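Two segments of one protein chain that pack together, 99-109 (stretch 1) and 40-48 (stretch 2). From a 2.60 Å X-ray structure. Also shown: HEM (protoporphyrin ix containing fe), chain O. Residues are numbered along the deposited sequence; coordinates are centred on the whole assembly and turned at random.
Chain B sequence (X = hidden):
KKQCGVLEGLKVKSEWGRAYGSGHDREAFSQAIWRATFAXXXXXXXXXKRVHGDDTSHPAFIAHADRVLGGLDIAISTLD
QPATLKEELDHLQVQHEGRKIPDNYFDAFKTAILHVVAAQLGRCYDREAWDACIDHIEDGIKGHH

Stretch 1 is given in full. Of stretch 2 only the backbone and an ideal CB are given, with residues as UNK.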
# COMPACT_ATOMS: atom_id res chain seq x y z
N ARG B 99 24.18 30.12 -48.14
CA ARG B 99 25.34 29.35 -47.70
C ARG B 99 25.76 28.40 -48.81
O ARG B 99 24.90 27.86 -49.54
CB ARG B 99 25.00 28.58 -46.42
CG ARG B 99 24.32 29.47 -45.40
CD ARG B 99 23.70 28.74 -44.24
NE ARG B 99 23.15 29.69 -43.27
CZ ARG B 99 23.88 30.51 -42.52
NH1 ARG B 99 25.20 30.50 -42.60
NH2 ARG B 99 23.28 31.33 -41.67
N LYS B 100 27.07 28.21 -48.97
CA LYS B 100 27.54 27.35 -50.04
C LYS B 100 27.62 25.92 -49.53
O LYS B 100 28.70 25.46 -49.13
CB LYS B 100 28.90 27.84 -50.56
CG LYS B 100 28.90 29.30 -51.08
CD LYS B 100 30.27 29.67 -51.68
CE LYS B 100 30.22 30.99 -52.45
NZ LYS B 100 30.06 32.18 -51.56
N ILE B 101 26.48 25.22 -49.51
CA ILE B 101 26.47 23.85 -49.00
C ILE B 101 26.29 22.87 -50.14
O ILE B 101 25.18 22.74 -50.67
CB ILE B 101 25.38 23.66 -47.91
CG1 ILE B 101 25.47 24.76 -46.84
CG2 ILE B 101 25.52 22.27 -47.27
CD1 ILE B 101 24.28 24.80 -45.89
N PRO B 102 27.37 22.20 -50.55
CA PRO B 102 27.25 21.15 -51.57
C PRO B 102 26.42 19.95 -51.09
O PRO B 102 26.36 19.68 -49.89
CB PRO B 102 28.71 20.76 -51.84
CG PRO B 102 29.45 21.19 -50.63
CD PRO B 102 28.76 22.41 -50.13
N ASP B 103 25.78 19.24 -52.03
CA ASP B 103 24.98 18.04 -51.72
C ASP B 103 25.80 17.05 -50.90
O ASP B 103 25.29 16.40 -49.99
CB ASP B 103 24.52 17.32 -52.99
CG ASP B 103 23.72 18.20 -53.93
OD1 ASP B 103 23.08 19.19 -53.48
OD2 ASP B 103 23.66 17.96 -55.17
N ASN B 104 27.06 16.94 -51.29
CA ASN B 104 28.08 16.17 -50.61
C ASN B 104 27.97 16.29 -49.09
O ASN B 104 28.15 15.30 -48.36
CB ASN B 104 29.41 16.69 -51.14
CG ASN B 104 30.59 16.20 -50.37
OD1 ASN B 104 30.74 15.00 -50.12
ND2 ASN B 104 31.47 17.12 -50.00
N TYR B 105 27.63 17.50 -48.61
CA TYR B 105 27.51 17.74 -47.18
C TYR B 105 26.20 17.24 -46.57
O TYR B 105 26.24 16.54 -45.56
CB TYR B 105 27.67 19.22 -46.85
CG TYR B 105 29.05 19.77 -47.06
CD1 TYR B 105 29.29 21.13 -46.85
CD2 TYR B 105 30.12 18.97 -47.48
CE1 TYR B 105 30.54 21.67 -47.04
CE2 TYR B 105 31.38 19.51 -47.68
CZ TYR B 105 31.58 20.86 -47.45
OH TYR B 105 32.82 21.42 -47.64
N PHE B 106 25.06 17.59 -47.17
CA PHE B 106 23.77 17.03 -46.74
C PHE B 106 23.86 15.53 -46.74
O PHE B 106 23.23 14.85 -45.93
CB PHE B 106 22.62 17.45 -47.66
CG PHE B 106 22.22 18.86 -47.50
CD1 PHE B 106 22.70 19.82 -48.37
CD2 PHE B 106 21.38 19.25 -46.45
CE1 PHE B 106 22.33 21.14 -48.23
CE2 PHE B 106 21.02 20.57 -46.30
CZ PHE B 106 21.49 21.52 -47.19
N ASP B 107 24.68 15.01 -47.65
CA ASP B 107 24.87 13.58 -47.79
C ASP B 107 25.60 12.97 -46.59
O ASP B 107 25.17 11.94 -46.07
CB ASP B 107 25.61 13.27 -49.08
CG ASP B 107 25.49 11.82 -49.47
OD1 ASP B 107 24.40 11.41 -49.91
OD2 ASP B 107 26.44 11.01 -49.36
N ALA B 108 26.69 13.60 -46.15
CA ALA B 108 27.42 13.13 -44.98
C ALA B 108 26.58 13.24 -43.71
O ALA B 108 26.60 12.34 -42.86
CB ALA B 108 28.72 13.89 -44.82
N PHE B 109 25.84 14.34 -43.60
CA PHE B 109 24.96 14.56 -42.47
C PHE B 109 23.97 13.41 -42.34
O PHE B 109 23.79 12.85 -41.26
CB PHE B 109 24.22 15.88 -42.62
CG PHE B 109 23.54 16.34 -41.37
CD1 PHE B 109 22.15 16.35 -41.28
CD2 PHE B 109 24.28 16.76 -40.28
CE1 PHE B 109 21.52 16.77 -40.12
CE2 PHE B 109 23.66 17.18 -39.12
CZ PHE B 109 22.28 17.19 -39.03
N UNK B 40 33.45 12.65 -41.79
CA UNK B 40 33.21 12.24 -43.17
C UNK B 40 33.52 13.34 -44.19
O UNK B 40 34.07 13.06 -45.26
CB UNK B 40 31.75 11.80 -43.33
N UNK B 41 33.16 14.58 -43.86
CA UNK B 41 33.48 15.71 -44.72
C UNK B 41 34.09 16.86 -43.91
O UNK B 41 33.44 17.88 -43.66
CB UNK B 41 32.23 16.19 -45.46
N UNK B 42 35.35 16.69 -43.51
CA UNK B 42 36.03 17.67 -42.66
C UNK B 42 36.03 19.09 -43.23
O UNK B 42 36.13 20.05 -42.47
CB UNK B 42 37.47 17.22 -42.43
N UNK B 43 35.91 19.20 -44.55
CA UNK B 43 35.78 20.50 -45.22
C UNK B 43 34.63 21.33 -44.68
O UNK B 43 34.71 22.56 -44.62
CB UNK B 43 35.59 20.30 -46.72
N UNK B 44 33.55 20.65 -44.31
CA UNK B 44 32.29 21.30 -43.95
C UNK B 44 32.42 22.10 -42.66
O UNK B 44 31.63 23.01 -42.40
CB UNK B 44 31.18 20.26 -43.81
N UNK B 45 33.41 21.74 -41.86
CA UNK B 45 33.68 22.36 -40.58
C UNK B 45 33.82 23.88 -40.66
O UNK B 45 33.29 24.59 -39.81
CB UNK B 45 34.95 21.76 -39.98
N UNK B 46 34.52 24.35 -41.69
CA UNK B 46 34.79 25.78 -41.89
C UNK B 46 33.53 26.63 -41.97
O UNK B 46 33.57 27.84 -41.71
CB UNK B 46 35.61 25.98 -43.17
N UNK B 47 32.42 26.00 -42.33
CA UNK B 47 31.12 26.65 -42.38
C UNK B 47 30.60 27.07 -41.01
O UNK B 47 29.71 27.92 -40.91
CB UNK B 47 30.11 25.72 -43.04
N UNK B 48 31.17 26.48 -39.96
CA UNK B 48 30.61 26.63 -38.62
C UNK B 48 31.53 27.45 -37.72
O UNK B 48 31.43 27.39 -36.49
CB UNK B 48 30.36 25.26 -38.00
CHA HEM O . 21.86 26.57 -39.15
CHB HEM O . 18.75 22.83 -39.60
CHC HEM O . 21.92 20.51 -42.51
CHD HEM O . 24.93 24.36 -42.26
C1A HEM O . 20.71 25.68 -38.94
C2A HEM O . 19.69 26.05 -38.07
C3A HEM O . 18.73 24.95 -38.16
C4A HEM O . 19.38 24.07 -39.15
CMA HEM O . 17.42 24.78 -37.43
CAA HEM O . 19.61 27.26 -37.18
CBA HEM O . 18.87 28.43 -37.80
CGA HEM O . 18.99 29.56 -36.80
O1A HEM O . 18.26 29.56 -35.79
O2A HEM O . 19.83 30.45 -37.03
C1B HEM O . 19.38 21.84 -40.45
C2B HEM O . 18.75 20.64 -40.69
C3B HEM O . 19.65 20.02 -41.51
C4B HEM O . 20.73 20.84 -41.71
CMB HEM O . 17.42 20.13 -40.19
CAB HEM O . 19.39 18.80 -41.96
CBB HEM O . 19.02 17.60 -42.37
C1C HEM O . 23.08 21.38 -42.65
C2C HEM O . 24.18 20.95 -43.37
C3C HEM O . 25.03 22.03 -43.30
C4C HEM O . 24.39 23.02 -42.55
CMC HEM O . 24.34 19.61 -44.05
CAC HEM O . 26.38 22.08 -43.93
CBC HEM O . 27.28 21.14 -43.62
C1D HEM O . 24.33 25.37 -41.36
C2D HEM O . 25.00 26.54 -41.02
C3D HEM O . 24.17 27.19 -40.14
C4D HEM O . 23.01 26.29 -40.03
CMD HEM O . 26.35 27.00 -41.52
CAD HEM O . 24.38 28.53 -39.47
CBD HEM O . 25.40 28.43 -38.34
CGD HEM O . 25.48 29.79 -37.71
O1D HEM O . 24.48 30.27 -37.15
O2D HEM O . 26.57 30.40 -37.78
NA HEM O . 20.55 24.52 -39.66
NB HEM O . 20.59 22.01 -41.05
NC HEM O . 23.14 22.65 -42.16
ND HEM O . 23.12 25.17 -40.77
FE HEM O . 21.82 23.62 -40.97

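Position 40 lies opposite the helix of stretch 1, its CA 6.1 Å from the CA of Ala108. CA-to-CB points toward that helix, and the ideal CB is 4.0 Å from Ala108 CB. Alanine's small methyl leaves room for a chain to pass, so a long or flexible residue, polar or aliphatic, would suit. The residue is Gln40. Its extended chain (chi1 and chi2 both t) reaches across to the helix, which brings NE2 to 3.4 Å from Ala108 CA. There the amide donates to a water, NE2 to water O 2.6 Å, and the same water makes a weak hydrogen bond to the Asn104 carbonyl, water O to Asn104 O 3.4 Å.

At position 41 the backbone leaves helical values (phi/psi -132/75). The ideal CB points toward stretch 1, 4.0 Å from Tyr105 CD2 and 4.2 Å from Ala108 CB, between an aromatic ring and a methyl group. A compact apolar residue is called for: valine, isoleucine or perhaps leucine. Extended phi/psi is also comfortable for a beta-branched chain. Val41 fills the site, with CG2 3.4 Å from Ala108 CB and 4.0 Å from Tyr105 CD2, while CG1 lies 3.6 Å from Asn104 OD1.

Position 42 points away from stretch 1, which sets no demand. Its phi of -55° is compatible with proline, and Pro42 is found.

Position 43 also points toward stretch 1, but its ideal CB is already 3.1 Å from Tyr105 OH. Any longer side chain must therefore turn aside from the hydroxyl, and either a small residue or a flexible polar one could serve. Glu43 takes the second course: chi1 and chi2 are both m, and the end of the chain leads away from stretch 1.

At position 44 the ideal CB sits 3.6 Å from Tyr105 CE1, above the ring. A small residue such as alanine, serine or cysteine can lie close over this face. Ser44 presents its CB 3.6 Å from the Tyr105 ring centroid, 10° off the normal, a CH-pi contact. With chi1 in p, its hydroxyl turns back to its own backbone, where OG donates to Val41 O at 2.7 Å. Ser44 N also bonds to Val41 O, at 2.8 Å, so the one carbonyl accepts twice and secures the turn.

Position 45 points away, with open choice as far as stretch 1 is concerned; it is Arg45. Position 46 points sideways and makes no contact, so small polar residues are among those that fit. Ser46 donates from OG to Glu43 O at 3.0 Å.

Position 47 points toward stretch 1, yet no atom there lies within 5.5 Å of its ideal CB. The gap, bordered by Ile101 and Tyr105, favours a longer apolar chain such as leucine or methionine. Leu47 spans it: CD2 reaches 4.0 Å from Ile101 CG1 and 3.9 Å from Tyr105 CE1, at the ring edge.

Position 48 points sideways, with the heme nearby, and an aromatic or large aliphatic residue could reach it. Phe48 does, CE2 lying 3.5 Å from HEM CHD.

Stretch 2 40-48: QVPESRSLF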
# COMPACT_ATOMS: atom_id res chain seq x y z
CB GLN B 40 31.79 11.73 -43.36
CG GLN B 40 31.62 11.15 -44.74
CD GLN B 40 30.27 10.54 -44.96
OE1 GLN B 40 29.76 9.80 -44.12
NE2 GLN B 40 29.67 10.82 -46.12
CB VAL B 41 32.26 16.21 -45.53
CG1 VAL B 41 31.98 15.28 -46.70
CG2 VAL B 41 31.04 16.38 -44.64
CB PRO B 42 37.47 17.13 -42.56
CG PRO B 42 37.59 16.14 -43.68
CD PRO B 42 36.23 15.55 -43.85
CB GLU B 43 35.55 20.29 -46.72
CG GLU B 43 36.61 19.46 -47.41
CD GLU B 43 37.92 20.21 -47.58
OE1 GLU B 43 38.42 20.81 -46.60
OE2 GLU B 43 38.46 20.19 -48.71
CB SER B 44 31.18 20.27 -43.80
OG SER B 44 31.42 19.43 -42.68
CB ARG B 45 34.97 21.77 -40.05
CG ARG B 45 35.18 21.89 -38.59
CD ARG B 45 36.11 20.83 -38.09
NE ARG B 45 35.92 20.64 -36.67
CZ ARG B 45 35.98 19.48 -36.04
NH1 ARG B 45 36.24 18.35 -36.70
NH2 ARG B 45 35.77 19.44 -34.73
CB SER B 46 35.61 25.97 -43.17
OG SER B 46 34.88 25.56 -44.30
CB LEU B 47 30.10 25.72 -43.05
CG LEU B 47 29.99 25.69 -44.58
CD1 LEU B 47 31.32 25.50 -45.29
CD2 LEU B 47 29.02 24.59 -44.99
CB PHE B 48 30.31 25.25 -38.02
CG PHE B 48 29.37 24.42 -38.85
CD1 PHE B 48 29.86 23.43 -39.69
CD2 PHE B 48 28.00 24.64 -38.81
CE1 PHE B 48 29.00 22.67 -40.47
CE2 PHE B 48 27.13 23.89 -39.58
CZ PHE B 48 27.63 22.90 -40.41
O HOH W 1 29.65 12.26 -48.33
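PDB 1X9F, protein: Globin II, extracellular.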